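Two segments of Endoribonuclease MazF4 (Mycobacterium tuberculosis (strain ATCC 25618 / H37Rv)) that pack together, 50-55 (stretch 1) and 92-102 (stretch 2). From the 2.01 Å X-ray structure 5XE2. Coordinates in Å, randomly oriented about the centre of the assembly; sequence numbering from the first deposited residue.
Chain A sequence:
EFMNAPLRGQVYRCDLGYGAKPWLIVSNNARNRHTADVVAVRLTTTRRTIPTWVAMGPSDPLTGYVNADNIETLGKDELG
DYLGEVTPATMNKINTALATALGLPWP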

# COMPACT_ATOMS: atom_id res chain seq x y z
N ILE A 50 -18.16 3.57 -1.30
CA ILE A 50 -17.48 3.77 -0.02
C ILE A 50 -16.23 4.64 -0.22
O ILE A 50 -15.70 4.69 -1.33
CB ILE A 50 -17.15 2.43 0.68
CG1 ILE A 50 -16.21 1.56 -0.18
CG2 ILE A 50 -18.43 1.67 0.98
CD1 ILE A 50 -15.75 0.29 0.51
N PRO A 51 -15.77 5.34 0.84
CA PRO A 51 -14.66 6.30 0.67
C PRO A 51 -13.40 5.74 -0.01
O PRO A 51 -12.74 6.47 -0.74
CB PRO A 51 -14.35 6.74 2.11
CG PRO A 51 -15.65 6.60 2.83
CD PRO A 51 -16.36 5.43 2.20
N THR A 52 -13.08 4.47 0.19
CA THR A 52 -11.86 3.88 -0.40
C THR A 52 -12.01 3.31 -1.81
O THR A 52 -11.04 2.77 -2.36
CB THR A 52 -11.28 2.81 0.53
OG1 THR A 52 -12.33 1.91 0.94
CG2 THR A 52 -10.65 3.47 1.75
N TRP A 53 -13.21 3.39 -2.39
CA TRP A 53 -13.44 2.99 -3.77
C TRP A 53 -13.62 4.24 -4.62
O TRP A 53 -14.30 5.18 -4.20
CB TRP A 53 -14.65 2.06 -3.87
CG TRP A 53 -14.30 0.68 -3.37
CD1 TRP A 53 -13.61 0.36 -2.22
CD2 TRP A 53 -14.59 -0.55 -4.00
NE1 TRP A 53 -13.47 -0.99 -2.10
CE2 TRP A 53 -14.06 -1.58 -3.18
CE3 TRP A 53 -15.25 -0.90 -5.17
CZ2 TRP A 53 -14.18 -2.93 -3.50
CZ3 TRP A 53 -15.36 -2.23 -5.48
CH2 TRP A 53 -14.83 -3.23 -4.66
N VAL A 54 -12.98 4.26 -5.79
CA VAL A 54 -13.06 5.39 -6.72
C VAL A 54 -13.57 4.89 -8.07
O VAL A 54 -12.91 4.07 -8.70
CB VAL A 54 -11.68 6.08 -6.91
CG1 VAL A 54 -11.80 7.28 -7.84
CG2 VAL A 54 -11.11 6.51 -5.56
N ALA A 55 -14.73 5.37 -8.49
CA ALA A 55 -15.26 5.04 -9.81
C ALA A 55 -14.48 5.79 -10.88
O ALA A 55 -14.17 6.98 -10.74
CB ALA A 55 -16.75 5.41 -9.89
N ASN A 92 -6.44 12.31 -8.25
CA ASN A 92 -6.61 13.09 -7.02
C ASN A 92 -7.58 12.45 -6.05
O ASN A 92 -7.34 12.46 -4.85
CB ASN A 92 -7.05 14.53 -7.32
CG ASN A 92 -5.91 15.43 -7.78
OD1 ASN A 92 -4.75 15.19 -7.47
ND2 ASN A 92 -6.25 16.47 -8.53
N LYS A 93 -8.67 11.90 -6.58
CA LYS A 93 -9.61 11.10 -5.78
C LYS A 93 -8.92 9.86 -5.23
O LYS A 93 -9.13 9.48 -4.09
CB LYS A 93 -10.82 10.66 -6.60
CG LYS A 93 -11.71 11.78 -7.11
CD LYS A 93 -12.85 11.23 -7.96
CE LYS A 93 -13.47 12.29 -8.83
NZ LYS A 93 -14.53 11.73 -9.72
N ILE A 94 -8.10 9.22 -6.07
CA ILE A 94 -7.33 8.05 -5.65
C ILE A 94 -6.36 8.41 -4.53
O ILE A 94 -6.22 7.63 -3.59
CB ILE A 94 -6.63 7.35 -6.84
CG1 ILE A 94 -7.68 6.72 -7.75
CG2 ILE A 94 -5.64 6.29 -6.36
CD1 ILE A 94 -7.21 6.47 -9.16
N ASN A 95 -5.72 9.58 -4.60
CA ASN A 95 -4.82 10.01 -3.51
C ASN A 95 -5.54 10.07 -2.17
O ASN A 95 -4.99 9.64 -1.16
CB ASN A 95 -4.20 11.37 -3.79
CG ASN A 95 -3.29 11.37 -5.00
OD1 ASN A 95 -2.76 10.33 -5.42
ND2 ASN A 95 -3.10 12.55 -5.57
N THR A 96 -6.75 10.62 -2.17
CA THR A 96 -7.54 10.74 -0.95
C THR A 96 -7.95 9.36 -0.45
O THR A 96 -7.86 9.09 0.75
CB THR A 96 -8.78 11.62 -1.17
OG1 THR A 96 -8.35 12.89 -1.68
CG2 THR A 96 -9.56 11.84 0.13
N ALA A 97 -8.39 8.51 -1.37
CA ALA A 97 -8.80 7.14 -1.06
C ALA A 97 -7.65 6.32 -0.43
O ALA A 97 -7.85 5.62 0.58
CB ALA A 97 -9.32 6.46 -2.31
N LEU A 98 -6.46 6.40 -1.02
CA LEU A 98 -5.26 5.77 -0.45
C LEU A 98 -4.94 6.27 0.96
O LEU A 98 -4.65 5.47 1.85
CB LEU A 98 -4.06 6.01 -1.36
CG LEU A 98 -4.01 5.30 -2.71
CD1 LEU A 98 -2.91 5.90 -3.56
CD2 LEU A 98 -3.78 3.80 -2.53
N ALA A 99 -4.99 7.59 1.17
CA ALA A 99 -4.79 8.17 2.51
C ALA A 99 -5.80 7.62 3.53
O ALA A 99 -5.44 7.29 4.66
CB ALA A 99 -4.86 9.70 2.45
N THR A 100 -7.06 7.51 3.12
CA THR A 100 -8.11 6.94 3.98
C THR A 100 -7.87 5.46 4.28
O THR A 100 -7.99 5.02 5.43
CB THR A 100 -9.51 7.17 3.39
OG1 THR A 100 -9.71 8.57 3.21
CG2 THR A 100 -10.59 6.63 4.31
N ALA A 101 -7.51 4.70 3.25
CA ALA A 101 -7.24 3.27 3.42
C ALA A 101 -6.11 3.03 4.44
O ALA A 101 -6.22 2.13 5.26
CB ALA A 101 -6.89 2.64 2.08
N LEU A 102 -5.08 3.88 4.42
CA LEU A 102 -3.90 3.74 5.27
C LEU A 102 -3.90 4.60 6.55
O LEU A 102 -2.85 4.80 7.16
CB LEU A 102 -2.66 4.06 4.44
CG LEU A 102 -2.43 3.11 3.27
CD1 LEU A 102 -1.54 3.74 2.22
CD2 LEU A 102 -1.82 1.81 3.75
O HOH W 1 -13.47 9.82 -11.26

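This contact is small, about 330 Å² counted over both sides, and it is held by shape more than by polar pairing: no direct hydrogen bond joins the two stretches. A turn and the short strand that follows it lie against one face of a helix, with strand 53-55 and helix 92-101 running nearly antiparallel at 167° and their axes approaching to 8.4 Å. Three residues cover most of the surface: Val-54, Thr-52 and Ala-97.

Val-54 is the strand's main contribution. Its CA-to-CB bond points toward the helix, while those of its neighbours Trp-53 and Ala-55 point away, the usual alternation of a strand. With chi1 at t, both methyls face the helix: CG1 of Val-54 comes to 3.7 Å from CB of Lys-93, and CG2 of Val-54 to 3.7 Å from CB of Ala-97, while both lie close to CG1 of Ile-94, CG2 at 4.1 Å and CG1 at 4.2 Å. A branched, compact side chain thus reaches residues on successive turns of the helix without needing a long flexible arm.

Ala-97 is the point of closest backbone approach, its CA only 4.5 Å from CA of Thr-52. The small methyl suits such a tight spot: besides meeting Val-54, its CB sits 3.8 Å from the backbone O of Pro-51, so the turn itself rests on this part of the helix.

Thr-52 has its CA-to-CB bond sideways to the helix, yet its chi1 of 49° (p) sets CG2 against it. That methyl lies 3.7 Å from O of Ala-97, 3.7 Å from N of Ala-101 and 3.9 Å from CB of Ala-101. The Ala-97 O and Ala-101 N atoms are already joined by a 2.8 Å helical hydrogen bond, so an apolar methyl can cover them without leaving that pair unsatisfied. The hydroxyl OG1 is hydrogen-bonded elsewhere in the structure, which makes threonine workable in this buried place. The type I turn from Ile-50 to Trp-53, closed by Trp-53 N to Ile-50 O at 3.0 Å, carries Thr-52 into position.

The packing is looser around Thr-100, whose CG2 lies 4.1 Å from CG2 of Thr-52 and 4.4 Å from CB of Pro-51. At the other end, Lys-93 combines two roles: its CB packs on Val-54, while its extended chain carries NZ to a water 2.7 Å away, which in turn donates to O of Ala-55 at 3.0 Å. The rule to read here is a compact apolar centre, with a solvent-mediated polar link at the exposed edge.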